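Local coordinates for protein adenosylmethionine-8-amino-7-oxononanoate aminotransferase (Methanocaldococcus jannaschii, PDB 6ZHK) that probably transfers the amino group of S-adenosylmethionine to 8-amino-7-oxononanoate, a pyridoxal-phosphate-dependent step of biotin biosynthesis, at residues 108-111 against 112-115. Sequence-based numbering, arbitrary orientation.
With MG (magnesium ion), chain C.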
loop_
_atom_site.group_PDB
_atom_site.type_symbol
_atom_site.label_atom_id
_atom_site.label_comp_id
_atom_site.label_asym_id
_atom_site.label_seq_id
_atom_site.Cartn_x
_atom_site.Cartn_y
_atom_site.Cartn_z
ATOM N N ILE A 108 -14.442 14.951 -11.911
ATOM C CA ILE A 108 -14.517 14.108 -13.101
ATOM C C ILE A 108 -15.277 12.813 -12.874
ATOM O O ILE A 108 -15.483 12.082 -13.833
ATOM C CB ILE A 108 -13.152 13.744 -13.685
ATOM C CG1 ILE A 108 -12.294 13.065 -12.623
ATOM C CG2 ILE A 108 -12.480 14.948 -14.331
ATOM C CD1 ILE A 108 -11.003 12.572 -13.210
ATOM N N THR A 109 -15.617 12.487 -11.627
ATOM C CA THR A 109 -16.338 11.233 -11.449
ATOM C C THR A 109 -17.820 11.535 -11.357
ATOM O O THR A 109 -18.198 12.685 -11.112
ATOM C CB THR A 109 -15.913 10.560 -10.140
ATOM O OG1 THR A 109 -15.866 11.552 -9.114
ATOM C CG2 THR A 109 -14.516 9.995 -10.266
ATOM N N PRO A 110 -18.692 10.507 -11.454
ATOM C CA PRO A 110 -20.123 10.711 -11.223
ATOM C C PRO A 110 -20.426 11.632 -10.030
ATOM O O PRO A 110 -19.666 11.753 -9.040
ATOM C CB PRO A 110 -20.697 9.283 -11.075
ATOM C CG PRO A 110 -19.757 8.466 -11.993
ATOM C CD PRO A 110 -18.381 9.113 -11.787
ATOM N N LYS A 111 -21.575 12.313 -10.217
ATOM C CA LYS A 111 -21.874 13.421 -9.342
ATOM C C LYS A 111 -22.196 12.980 -7.928
ATOM O O LYS A 111 -22.100 13.818 -7.054
ATOM C CB LYS A 111 -22.981 14.325 -9.902
ATOM C CG LYS A 111 -22.413 15.483 -10.732
ATOM C CD LYS A 111 -21.768 15.037 -12.045
ATOM C CE LYS A 111 -20.277 15.330 -12.150
ATOM N NZ LYS A 111 -19.530 14.372 -13.017
ATOM N N HIS A 112 -22.601 11.719 -7.713
ATOM C CA HIS A 112 -22.928 11.308 -6.353
ATOM C C HIS A 112 -21.643 10.963 -5.593
ATOM O O HIS A 112 -21.726 10.717 -4.399
ATOM C CB HIS A 112 -23.880 10.108 -6.297
ATOM C CG HIS A 112 -23.331 8.901 -6.980
ATOM N ND1 HIS A 112 -23.257 8.815 -8.351
ATOM C CD2 HIS A 112 -22.820 7.745 -6.496
ATOM C CE1 HIS A 112 -22.697 7.669 -8.694
ATOM N NE2 HIS A 112 -22.417 6.990 -7.577
ATOM N N LEU A 113 -20.507 10.943 -6.296
ATOM C CA LEU A 113 -19.251 10.620 -5.596
ATOM C C LEU A 113 -18.500 11.924 -5.353
ATOM O O LEU A 113 -17.997 12.587 -6.289
ATOM C CB LEU A 113 -18.408 9.634 -6.415
ATOM C CG LEU A 113 -19.064 8.281 -6.742
ATOM C CD1 LEU A 113 -18.303 7.489 -7.810
ATOM C CD2 LEU A 113 -19.180 7.409 -5.486
ATOM N N THR A 114 -18.437 12.266 -4.053
ATOM C CA THR A 114 -18.164 13.613 -3.590
ATOM C C THR A 114 -17.037 13.641 -2.563
ATOM O O THR A 114 -16.686 14.725 -2.073
ATOM C CB THR A 114 -19.424 14.197 -2.937
ATOM O OG1 THR A 114 -19.925 13.216 -2.036
ATOM C CG2 THR A 114 -20.508 14.500 -3.954
ATOM N N LYS A 115 -16.515 12.484 -2.170
ATOM C CA LYS A 115 -15.487 12.512 -1.112
ATOM C C LYS A 115 -14.344 11.596 -1.538
ATOM O O LYS A 115 -14.599 10.612 -2.237
ATOM C CB LYS A 115 -16.058 11.992 0.204
ATOM C CG LYS A 115 -17.118 12.938 0.829
ATOM C CD LYS A 115 -16.489 14.241 1.274
ATOM C CE LYS A 115 -17.455 15.180 1.981
ATOM N NZ LYS A 115 -18.198 16.000 0.997
HETATM MG MG MG C . -17.915 12.975 -8.456
HETATM O O HOH W 1 -19.049 14.733 -8.088
#
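Pro-110 and Leu-113 close a type I beta turn through Leu-113 N, which gives its hydrogen to Pro-110 O at 3.0 Å with an N-H...O angle of 154°. The turn joins helix 96-108 to strand 115-119, an outermost strand within this chain of the large sheet, and wraps round a magnesium ion. Pro-110 O binds the metal at 2.2 Å while also accepting the turn bond, and Leu-113 O binds it at the same 2.2 Å. Thr-109 OG1 is a longer ligand, 2.6 Å from the magnesium ion. Its hydroxyl sits between the backbone N and the carbonyl carbon (chi1 44°), turned in to the metal, and it is also hydrogen-bonded to Leu-105 O. Val-106 O, from helix 96-108, and a water at 2.1 Å from the magnesium ion bring the modelled ligands to five; the water donates a weak hydrogen bond to Lys-111 O. The Lys-111 chain, bent at its second and third torsions, doubles back so that NZ donates to Thr-109 O at 2.9 Å, from above that carbonyl plane. The His-112 ring comes obliquely to Pro-110, its CE1 at 3.5 Å from Pro-110 CB. One face of the same ring lies by Leu-113 CG, offset toward the rim, and NE2 is hydrogen-bonded to Pro-294 O. Thr-114 CG2 packs on Lys-111 O at 3.6 Å, while its OG1 is hydrogen-bonded to Asp-317 OD1. All the protein ligands are neutral oxygens, three of them backbone carbonyls, so the cation probably offsets the convergence of carbonyl dipoles and joins Val-106 to the turn 110-113, consistent with a structural site, the Leu-113 side chain being about 12 Å from that of Asp-268, a predicted pyridoxal phosphate residue.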